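Thrombomodulin (Homo sapiens, PDB 1DX5) serves as an endothelial cell receptor and as the cofactor with which thrombin activates protein C, initiating the activated protein C anticoagulant pathway. Local coordinates at residues I70-D73 against C77-I80; Q15-D20 against L25-E30; I80-N85 against G98-I103. One frame throughout, in Å; residues are numbered along the deposited sequence.

Contact 1 (I70-D73 against C77-I80). With CA (calcium ion), chain N.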
# COMPACT_ATOMS: atom_id res chain seq x y z
N ILE E 70 1.87 -3.39 -15.36
CA ILE E 70 2.10 -2.58 -14.18
C ILE E 70 3.31 -1.68 -14.44
O ILE E 70 4.25 -2.07 -15.13
CB ILE E 70 2.27 -3.48 -12.91
CG1 ILE E 70 2.44 -2.62 -11.65
CG2 ILE E 70 3.45 -4.47 -13.07
CD1 ILE E 70 2.46 -3.43 -10.36
N LEU E 71 3.25 -0.45 -13.95
CA LEU E 71 4.33 0.52 -14.13
C LEU E 71 5.62 0.00 -13.51
O LEU E 71 5.61 -0.56 -12.42
CB LEU E 71 3.94 1.88 -13.54
CG LEU E 71 4.76 3.10 -13.97
CD1 LEU E 71 4.62 3.27 -15.47
CD2 LEU E 71 4.29 4.36 -13.22
N ASP E 72 6.72 0.21 -14.23
CA ASP E 72 8.03 -0.27 -13.82
C ASP E 72 9.02 0.88 -14.02
O ASP E 72 8.62 1.96 -14.45
CB ASP E 72 8.43 -1.46 -14.73
CG ASP E 72 9.58 -2.40 -14.09
OD1 ASP E 72 10.12 -2.08 -13.01
OD2 ASP E 72 9.87 -3.45 -14.69
N ASP E 73 10.29 0.61 -13.75
CA ASP E 73 11.36 1.60 -13.92
C ASP E 73 11.42 2.20 -15.31
O ASP E 73 11.24 1.50 -16.30
CB ASP E 73 12.71 0.98 -13.60
CG ASP E 73 12.96 0.84 -12.04
OD1 ASP E 73 12.45 1.70 -11.29
OD2 ASP E 73 13.65 -0.10 -11.63
N CYS E 77 5.58 0.10 -18.88
CA CYS E 77 4.56 -0.83 -18.45
C CYS E 77 5.07 -2.23 -18.74
O CYS E 77 5.37 -2.56 -19.88
CB CYS E 77 3.27 -0.58 -19.23
SG CYS E 77 2.52 1.04 -18.92
N THR E 78 5.16 -3.05 -17.71
CA THR E 78 5.65 -4.41 -17.87
C THR E 78 4.53 -5.42 -17.57
O THR E 78 3.65 -5.17 -16.75
CB THR E 78 6.91 -4.66 -16.99
OG1 THR E 78 7.43 -5.97 -17.25
CG2 THR E 78 6.56 -4.56 -15.53
N ASP E 79 4.55 -6.55 -18.27
CA ASP E 79 3.52 -7.57 -18.10
C ASP E 79 3.52 -8.25 -16.73
O ASP E 79 4.58 -8.55 -16.16
CB ASP E 79 3.67 -8.63 -19.19
CG ASP E 79 2.61 -9.83 -19.05
OD1 ASP E 79 1.38 -9.58 -19.06
OD2 ASP E 79 3.05 -10.98 -18.94
N ILE E 80 2.33 -8.43 -16.18
CA ILE E 80 2.15 -9.13 -14.92
C ILE E 80 2.06 -10.62 -15.28
O ILE E 80 1.24 -11.02 -16.10
CB ILE E 80 0.85 -8.70 -14.20
CG1 ILE E 80 0.91 -7.22 -13.85
CG2 ILE E 80 0.67 -9.52 -12.90
CD1 ILE E 80 -0.39 -6.67 -13.26
CA CA N . 0.34 -11.57 -18.23
O HOH W 1 -1.18 -9.72 -17.84

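Contact 2 (Q15-D20 against L25-E30). Unlike the reference sequence in segment 15-20: Asp20 (reference Asn).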
# COMPACT_ATOMS: atom_id res chain seq x y z
N GLN E 15 -7.12 11.01 -34.46
CA GLN E 15 -7.28 11.22 -35.90
C GLN E 15 -8.58 10.63 -36.40
O GLN E 15 -9.25 9.87 -35.70
CB GLN E 15 -6.13 10.60 -36.69
CG GLN E 15 -4.82 11.39 -36.61
CD GLN E 15 -3.61 10.62 -37.34
OE1 GLN E 15 -2.56 11.27 -37.49
NE2 GLN E 15 -3.77 9.36 -37.73
N CYS E 16 -8.90 10.96 -37.65
CA CYS E 16 -10.11 10.50 -38.31
C CYS E 16 -9.74 10.00 -39.69
O CYS E 16 -8.97 10.64 -40.40
CB CYS E 16 -11.11 11.67 -38.46
SG CYS E 16 -12.69 11.21 -39.25
N GLN E 17 -10.26 8.83 -40.06
CA GLN E 17 -10.02 8.24 -41.37
C GLN E 17 -11.38 8.00 -42.01
O GLN E 17 -12.26 7.36 -41.42
CB GLN E 17 -9.26 6.92 -41.25
CG GLN E 17 -7.81 7.06 -40.88
CD GLN E 17 -7.06 5.64 -40.77
OE1 GLN E 17 -7.79 4.66 -40.61
NE2 GLN E 17 -5.74 5.58 -40.83
N PRO E 18 -11.60 8.54 -43.22
CA PRO E 18 -12.88 8.36 -43.91
C PRO E 18 -13.07 6.98 -44.53
O PRO E 18 -12.11 6.33 -44.97
CB PRO E 18 -12.84 9.46 -44.97
CG PRO E 18 -11.39 9.53 -45.33
CD PRO E 18 -10.70 9.44 -43.97
N LEU E 19 -14.31 6.52 -44.51
CA LEU E 19 -14.68 5.23 -45.08
C LEU E 19 -15.47 5.51 -46.34
O LEU E 19 -15.06 5.14 -47.44
CB LEU E 19 -15.52 4.44 -44.08
CG LEU E 19 -14.83 3.92 -42.82
CD1 LEU E 19 -15.86 3.38 -41.84
CD2 LEU E 19 -13.86 2.83 -43.19
N ASP E 20 -16.61 6.18 -46.18
CA ASP E 20 -17.48 6.54 -47.30
C ASP E 20 -17.45 8.05 -47.48
O ASP E 20 -16.51 8.72 -47.05
CB ASP E 20 -18.94 6.16 -47.00
CG ASP E 20 -19.22 4.59 -47.09
OD1 ASP E 20 -19.44 4.08 -48.21
OD2 ASP E 20 -19.21 3.93 -46.04
N LEU E 25 -14.07 6.88 -39.32
CA LEU E 25 -13.67 6.09 -38.20
C LEU E 25 -12.58 6.84 -37.45
O LEU E 25 -11.62 7.34 -38.04
CB LEU E 25 -13.18 4.73 -38.71
CG LEU E 25 -13.11 3.50 -37.81
CD1 LEU E 25 -11.91 3.65 -36.95
CD2 LEU E 25 -14.38 3.32 -36.99
N CYS E 26 -12.79 6.96 -36.14
CA CYS E 26 -11.82 7.61 -35.28
C CYS E 26 -10.73 6.57 -35.00
O CYS E 26 -11.04 5.45 -34.58
CB CYS E 26 -12.47 8.00 -33.96
SG CYS E 26 -13.56 9.44 -34.04
N VAL E 27 -9.48 6.95 -35.23
CA VAL E 27 -8.34 6.07 -35.01
C VAL E 27 -7.33 6.70 -34.06
O VAL E 27 -7.43 7.90 -33.69
CB VAL E 27 -7.65 5.63 -36.36
CG1 VAL E 27 -8.60 4.71 -37.18
CG2 VAL E 27 -7.32 6.86 -37.20
N CYS E 28 -6.35 5.90 -33.68
CA CYS E 28 -5.33 6.33 -32.75
C CYS E 28 -3.93 6.13 -33.28
O CYS E 28 -3.73 5.63 -34.38
CB CYS E 28 -5.52 5.58 -31.44
SG CYS E 28 -7.22 5.70 -30.82
N ALA E 29 -2.96 6.60 -32.50
CA ALA E 29 -1.54 6.46 -32.85
C ALA E 29 -1.15 5.01 -32.65
O ALA E 29 -1.86 4.26 -31.97
CB ALA E 29 -0.69 7.35 -31.95
N GLU E 30 -0.03 4.61 -33.25
CA GLU E 30 0.45 3.25 -33.11
C GLU E 30 0.69 2.99 -31.62
O GLU E 30 1.13 3.89 -30.91
CB GLU E 30 1.73 3.04 -33.93
CG GLU E 30 2.85 3.99 -33.58

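Contact 3 (I80-N85 against G98-I103). With CA (calcium ion), chain N.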
# COMPACT_ATOMS: atom_id res chain seq x y z
N ILE E 80 2.33 -8.43 -16.18
CA ILE E 80 2.15 -9.13 -14.92
C ILE E 80 2.06 -10.62 -15.28
O ILE E 80 1.24 -11.02 -16.10
CB ILE E 80 0.85 -8.70 -14.20
CG1 ILE E 80 0.91 -7.22 -13.85
CG2 ILE E 80 0.67 -9.52 -12.90
CD1 ILE E 80 -0.39 -6.67 -13.26
N ASP E 81 2.95 -11.43 -14.72
CA ASP E 81 2.95 -12.86 -14.98
C ASP E 81 2.04 -13.49 -13.93
O ASP E 81 2.46 -13.83 -12.83
CB ASP E 81 4.39 -13.39 -14.90
CG ASP E 81 4.52 -14.93 -15.33
OD1 ASP E 81 3.50 -15.64 -15.37
OD2 ASP E 81 5.66 -15.38 -15.60
N GLU E 82 0.75 -13.57 -14.25
CA GLU E 82 -0.27 -14.10 -13.35
C GLU E 82 -0.03 -15.56 -12.96
O GLU E 82 -0.40 -15.98 -11.86
CB GLU E 82 -1.65 -13.97 -13.97
CG GLU E 82 -2.15 -12.54 -14.10
CD GLU E 82 -1.84 -11.89 -15.55
OE1 GLU E 82 -0.99 -12.42 -16.28
OE2 GLU E 82 -2.48 -10.86 -15.88
N CYS E 83 0.61 -16.31 -13.84
CA CYS E 83 0.87 -17.71 -13.56
C CYS E 83 1.96 -17.83 -12.51
O CYS E 83 1.77 -18.52 -11.50
CB CYS E 83 1.25 -18.45 -14.85
SG CYS E 83 0.02 -18.25 -16.17
N GLU E 84 3.08 -17.14 -12.72
CA GLU E 84 4.18 -17.17 -11.77
C GLU E 84 3.77 -16.52 -10.45
O GLU E 84 4.23 -16.94 -9.38
CB GLU E 84 5.41 -16.45 -12.33
CG GLU E 84 6.60 -16.43 -11.37
CD GLU E 84 7.94 -15.79 -12.01
OE1 GLU E 84 8.05 -14.54 -12.03
OE2 GLU E 84 8.83 -16.56 -12.47
N ASN E 85 2.95 -15.48 -10.53
CA ASN E 85 2.47 -14.77 -9.36
C ASN E 85 1.58 -15.66 -8.50
O ASN E 85 1.72 -15.69 -7.28
CB ASN E 85 1.67 -13.52 -9.77
CG ASN E 85 1.28 -12.60 -8.51
OD1 ASN E 85 2.09 -11.73 -8.23
ND2 ASN E 85 0.15 -12.82 -7.84
N GLY E 98 -0.49 -9.06 -21.20
CA GLY E 98 -1.73 -8.34 -20.93
C GLY E 98 -2.81 -9.12 -20.21
O GLY E 98 -3.72 -8.53 -19.64
N THR E 99 -2.75 -10.44 -20.27
CA THR E 99 -3.72 -11.29 -19.59
C THR E 99 -3.10 -12.69 -19.39
O THR E 99 -1.88 -12.82 -19.29
CB THR E 99 -5.07 -11.35 -20.36
OG1 THR E 99 -6.00 -12.18 -19.65
CG2 THR E 99 -4.88 -11.87 -21.79
N PHE E 100 -3.92 -13.71 -19.29
CA PHE E 100 -3.43 -15.08 -19.10
C PHE E 100 -4.49 -16.07 -19.54
O PHE E 100 -5.68 -15.73 -19.61
CB PHE E 100 -3.06 -15.32 -17.63
CG PHE E 100 -4.25 -15.22 -16.68
CD1 PHE E 100 -4.66 -13.98 -16.18
CD2 PHE E 100 -4.96 -16.36 -16.31
CE1 PHE E 100 -5.75 -13.88 -15.33
CE2 PHE E 100 -6.06 -16.28 -15.45
CZ PHE E 100 -6.45 -15.03 -14.96
N GLU E 101 -4.07 -17.29 -19.87
CA GLU E 101 -5.01 -18.34 -20.24
C GLU E 101 -5.08 -19.37 -19.11
O GLU E 101 -4.05 -19.87 -18.64
CB GLU E 101 -4.61 -19.04 -21.53
CG GLU E 101 -5.71 -19.96 -22.04
CD GLU E 101 -5.17 -21.03 -23.10
OE1 GLU E 101 -3.94 -21.19 -23.23
OE2 GLU E 101 -6.01 -21.67 -23.76
N CYS E 102 -6.29 -19.65 -18.65
CA CYS E 102 -6.48 -20.60 -17.57
C CYS E 102 -7.27 -21.78 -18.09
O CYS E 102 -8.37 -21.63 -18.63
CB CYS E 102 -7.22 -19.91 -16.41
SG CYS E 102 -7.32 -20.88 -14.87
N ILE E 103 -6.65 -22.96 -18.03
CA ILE E 103 -7.31 -24.18 -18.47
C ILE E 103 -7.97 -24.82 -17.25
O ILE E 103 -7.32 -25.04 -16.22
CB ILE E 103 -6.33 -25.19 -19.13
CG1 ILE E 103 -5.91 -24.72 -20.53
CG2 ILE E 103 -7.00 -26.54 -19.28
CD1 ILE E 103 -4.90 -23.63 -20.55
CA CA N . 0.34 -11.57 -18.23
O HOH W 1 -1.18 -9.72 -17.84

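Contact 1 (I70-D73 against C77-I80)
The Asp72 carboxylate is the flat group facing Thr78, and it is approached from both of its faces. The Thr78 methyl comes obliquely from one side, with CG2 3.6 Å from Asp72 OD2, while from above the other face the next backbone amide, Asp73 N, donates to Asp72 OD1 at 2.8 Å. This second bond limits how far the carboxylate can turn. At the far end of strand 76-79, Asp79, whose side chain sets out away from strand 69-72, binds calcium unevenly through both carboxylate oxygens, OD1 at 2.4 Å and OD2 at 2.9 Å from the ion, and the carbonyl of Ile80 joins it there.

Between these ends, Ile70 and Thr78 form a hydrogen-bonded antiparallel pair. Ile70 N donates to Thr78 O at 2.9 Å, and Thr78 N returns an almost straight bond to Ile70 O (176° at the hydrogen). Leu71 and Cys77 follow as a non-hydrogen-bonded pair on the opposite sheet face, where Cys77 is joined to Cys65 by a disulfide. On the face of Ile70 and Thr78, the Ile70 and Ile80 chains meet crosswise, CG2 of Ile70 lying 3.8 Å from CG1 of Ile80. Ile70 extends CG1 anti to its backbone N (chi1 -177°), leaving the CG2 branch to meet Ile80. Branched aliphatic residues suit this buried spot, whereas threonine offers its methyl to the hairpin and its hydroxyl weakly to Thr49 O.

Basic side chains of another protein's chain pack on Ile70, Asp72 and Asp73, and both aspartates hydrogen-bond to that chain through OD1. Acidic residues packed beside basic ones are consistent with a recognition surface, probably for the basic exosite of thrombin, on a hairpin that runs straight into the calcium ligands Asp79 and Ile80.

Contact 2 (Q15-D20 against L25-E30)
Four backbone hydrogen bonds tie Gln15 and Gln17 to Val27 and Leu25. Gln15 pairs with Val27 and Gln17 with Leu25, each as a hydrogen-bonded antiparallel pair. Gln17 N gives the straightest of the four, 2.9 Å to Leu25 O at 170°, whereas the return bond from Leu25 N to Gln17 O is more bent (133°), next to the point where the chain leaves strand 15-18.

Weaker CA-H...O contacts fill the non-hydrogen-bonded step between these pairs: Cys26 CA lies 3.4 Å from Gln15 O, and Cys16 CA 3.5 Å from Leu25 O.

Side chains meet by van der Waals contact, without a hydrogen bond between them. The extended Gln17 chain runs across Val27 at about a right angle, its CG 3.7 Å from CG2 and its amide OE1 3.5 Å from CG1. With CG beside the backbone N (chi1 -73°), Gln17 reaches diagonally along the face it shares with Leu25 and Val27. CG and the amide both lie against the valine methyls, and a long polar chain that can do this suits an exposed face. Beta-branched Val27 is well suited to a strand, and Leu19 CD1 comes loosely to Leu25 CB at 4.3 Å.

Covalent links occupy the other face, where Cys16 joins Cys7 and Cys26 joins Cys12. These first-to-third and second-to-fourth disulfides, each with one cysteine on the hairpin, mark the two-stranded central hairpin of an EGF-like domain, here the fourth.

Contact 3 (I80-N85 against G98-I103)
Glu82 and Phe100 lie roughly perpendicular in the sixth, calcium-binding EGF-like domain, where a short helix near the domain's start meets strand 100-103. The glutamate methylenes run past one corner of the ring, with CG 3.6 Å from Phe100 CD1. The carboxylate plane is inclined 47° to the ring. A bend at chi2 (94°) brings OE1 round to the metal while the carboxyl carbon CD stays against the ring, 3.6 Å from Phe100 CD1, so Glu82 serves two roles: its chain packs on an aromatic residue and its OE1 binds calcium at 2.5 Å. Phenylalanine suits this buried position because its ring covers the glutamate chain, with Phe88 also touching Glu82.

Thr99 contributes its backbone carbonyl, O standing 2.8 Å from the calcium, while its side chain points away. Glu82 OE1 and Thr99 O come within 3.2 Å of each other; two oxygens that would otherwise probably repel are drawn together by the shared cation. Glu82 OE2 remains 2.6 Å from the water that also binds the ion. Asp79, Ile80, Asn95 and Leu96 complete the site.

Next along the helix, Cys83 is bonded to Cys93, its SG 4.5 Å from Phe100 CB. Asp81, short-chained and acidic, is the N-cap of helix 82-85: Glu84 N donates to Asp81 OD1 from well above the carboxylate plane, at 3.1 Å and 173°.

Overall arrangement
Along the chain contact 2 comes first, in EGF-like domain 4, followed by contact 1 in domain 5 and contact 3 in domain 6. Contacts 1 and 3 are neighbours, their centres 14 Å apart. Ile80 belongs to both, strand 76-79 leads into helix 82-85, and both touch the same calcium ion and water. Asp79 OD1 of contact 1 also probably accepts a hydrogen bond from Gly98 N of contact 3. The calcium site thus sits at the junction of domains 5 and 6, where the hairpin of the fifth leads into the sixth. Contact 2 stands apart, its centre 29 Å from that of contact 1 and 33 Å from that of contact 3, consistent with an elongated string of small, disulfide-rich domains.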